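PDB 6LPI: acetolactate synthase isozyme 1 large subunit from Escherichia coli, which belongs to the thiamine diphosphate-dependent enzyme family and binds thiamine diphosphate, a magnesium ion and flavin-adenine dinucleotide. Local coordinates for residues 94-99 with 132-137. Sequence-based numbering, arbitrary orientation.
Sequences AIADAR and IPITKH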
loop_
_atom_site.group_PDB
_atom_site.type_symbol
_atom_site.label_atom_id
_atom_site.label_comp_id
_atom_site.label_asym_id
_atom_site.label_seq_id
_atom_site.Cartn_x
_atom_site.Cartn_y
_atom_site.Cartn_z
ATOM N N ALA B 94 3.177 -10.712 -2.402
ATOM C CA ALA B 94 3.589 -9.430 -2.969
ATOM C C ALA B 94 2.406 -8.668 -3.537
ATOM O O ALA B 94 2.302 -7.444 -3.361
ATOM C CB ALA B 94 4.597 -9.664 -4.081
ATOM N N ILE B 95 1.512 -9.379 -4.244
ATOM C CA ILE B 95 0.325 -8.738 -4.809
ATOM C C ILE B 95 -0.641 -8.272 -3.707
ATOM O O ILE B 95 -1.059 -7.120 -3.715
ATOM C CB ILE B 95 -0.311 -9.660 -5.889
ATOM C CG1 ILE B 95 0.266 -9.393 -7.272
ATOM C CG2 ILE B 95 -1.792 -9.425 -6.010
ATOM C CD1 ILE B 95 1.718 -9.576 -7.470
ATOM N N ALA B 96 -0.946 -9.106 -2.716
ATOM C CA ALA B 96 -1.837 -8.695 -1.629
ATOM C C ALA B 96 -1.271 -7.502 -0.853
ATOM O O ALA B 96 -2.001 -6.557 -0.502
ATOM C CB ALA B 96 -2.093 -9.871 -0.683
ATOM N N ASP B 97 0.031 -7.529 -0.580
ATOM C CA ASP B 97 0.666 -6.368 0.012
ATOM C C ASP B 97 0.458 -5.154 -0.874
ATOM O O ASP B 97 0.182 -4.059 -0.377
ATOM C CB ASP B 97 2.154 -6.615 0.239
ATOM C CG ASP B 97 2.827 -5.460 0.967
ATOM O OD1 ASP B 97 2.713 -5.394 2.214
ATOM O OD2 ASP B 97 3.448 -4.603 0.289
ATOM N N ALA B 98 0.595 -5.316 -2.194
ATOM C CA ALA B 98 0.340 -4.180 -3.082
ATOM C C ALA B 98 -1.089 -3.675 -2.937
ATOM O O ALA B 98 -1.330 -2.462 -2.952
ATOM C CB ALA B 98 0.624 -4.556 -4.534
ATOM N N ARG B 99 -2.048 -4.595 -2.786
ATOM C CA ARG B 99 -3.454 -4.217 -2.669
ATOM C C ARG B 99 -3.730 -3.392 -1.411
ATOM O O ARG B 99 -4.295 -2.293 -1.494
ATOM C CB ARG B 99 -4.334 -5.465 -2.676
ATOM C CG ARG B 99 -5.801 -5.167 -2.461
ATOM C CD ARG B 99 -6.364 -4.447 -3.638
ATOM N NE ARG B 99 -7.807 -4.622 -3.675
ATOM C CZ ARG B 99 -8.640 -3.796 -4.290
ATOM N NH1 ARG B 99 -8.173 -2.737 -4.934
ATOM N NH2 ARG B 99 -9.940 -4.034 -4.258
ATOM N N ILE B 132 -8.746 -13.044 -7.526
ATOM C CA ILE B 132 -9.997 -12.306 -7.283
ATOM C C ILE B 132 -9.927 -11.459 -6.004
ATOM O O ILE B 132 -10.111 -10.237 -6.079
ATOM C CB ILE B 132 -11.230 -13.232 -7.178
ATOM C CG1 ILE B 132 -11.547 -14.014 -8.451
ATOM C CG2 ILE B 132 -12.438 -12.390 -6.877
ATOM C CD1 ILE B 132 -12.367 -13.274 -9.461
ATOM N N PRO B 133 -9.661 -12.014 -4.818
ATOM C CA PRO B 133 -9.753 -11.199 -3.598
ATOM C C PRO B 133 -8.530 -10.359 -3.258
ATOM O O PRO B 133 -8.569 -9.654 -2.244
ATOM C CB PRO B 133 -9.988 -12.254 -2.508
ATOM C CG PRO B 133 -9.322 -13.450 -2.990
ATOM C CD PRO B 133 -9.329 -13.419 -4.496
ATOM N N ILE B 134 -7.475 -10.329 -4.070
ATOM C CA ILE B 134 -6.269 -9.586 -3.693
ATOM C C ILE B 134 -5.847 -8.617 -4.784
ATOM O O ILE B 134 -4.706 -8.140 -4.792
ATOM C CB ILE B 134 -5.083 -10.525 -3.376
ATOM C CG1 ILE B 134 -4.776 -11.404 -4.604
ATOM C CG2 ILE B 134 -5.316 -11.296 -2.100
ATOM C CD1 ILE B 134 -3.603 -12.335 -4.473
ATOM N N THR B 135 -6.721 -8.345 -5.738
ATOM C CA THR B 135 -6.337 -7.458 -6.817
ATOM C C THR B 135 -7.340 -6.323 -6.923
ATOM O O THR B 135 -8.484 -6.458 -6.514
ATOM C CB THR B 135 -6.269 -8.203 -8.123
ATOM O OG1 THR B 135 -7.427 -9.043 -8.215
ATOM C CG2 THR B 135 -5.048 -9.079 -8.091
ATOM N N LYS B 136 -6.904 -5.189 -7.472
ATOM C CA LYS B 136 -7.881 -4.184 -7.872
ATOM C C LYS B 136 -8.682 -4.641 -9.089
ATOM O O LYS B 136 -9.840 -4.243 -9.245
ATOM C CB LYS B 136 -7.196 -2.838 -8.155
ATOM C CG LYS B 136 -8.202 -1.762 -8.488
ATOM C CD LYS B 136 -7.603 -0.582 -9.180
ATOM C CE LYS B 136 -8.268 0.674 -8.738
ATOM N NZ LYS B 136 -7.864 1.868 -9.496
ATOM N N HIS B 137 -8.087 -5.442 -9.970
ATOM C CA HIS B 137 -8.832 -6.185 -10.990
ATOM C C HIS B 137 -7.896 -7.233 -11.594
ATOM O O HIS B 137 -6.678 -7.156 -11.418
ATOM C CB HIS B 137 -9.379 -5.252 -12.075
ATOM C CG HIS B 137 -10.363 -5.903 -12.984
ATOM N ND1 HIS B 137 -11.277 -6.841 -12.547
ATOM C CD2 HIS B 137 -10.586 -5.748 -14.310
ATOM C CE1 HIS B 137 -12.030 -7.226 -13.565
ATOM N NE2 HIS B 137 -11.634 -6.575 -14.646
#
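I134 meets the helical residues I95 and A96 with its two branches, an example of loop-on-helix packing with no hydrogen bond between residues 94-99 and 132-137. Its chi1 (58°) sets CG1 between the backbone N and the carbonyl carbon, and an extended chi2 (177°) carries CD1 on to I95 CG2 at 3.8 Å, the two side chains crossing at about a right angle. The other branch, CG2, lies against CB of A96, also at 3.8 Å. I95 CG2 also touches CG2 of T135, while the rest of the I95 side chain leads away.

R99 continues the contact across the loop backbone, its CB 3.4 Å from the carbonyl O of I134. CG, anti to the backbone N, starts the chain over the loop, and the bend at chi2 (69°) places CD by T135 C and K136 N. One guanidinium face lies over T135 O and K136 CA, both offset toward its rim. K136 passes the arginine at about a right angle, its CB 3.4 Å from R99 NH1; NZ is hydrogen-bonded to I157 O and stands 6.5 Å from R99 NH1.

Helix 86-101, packed on helix 60-74, connects the adjacent parallel strands 78-82 and 105-111, a beta-alpha-beta crossover of the thiamine diphosphate-binding fold. The contact joins it to the loop between helix 127-131 and strand 137-140, an outermost strand, within this chain, of the same sheet.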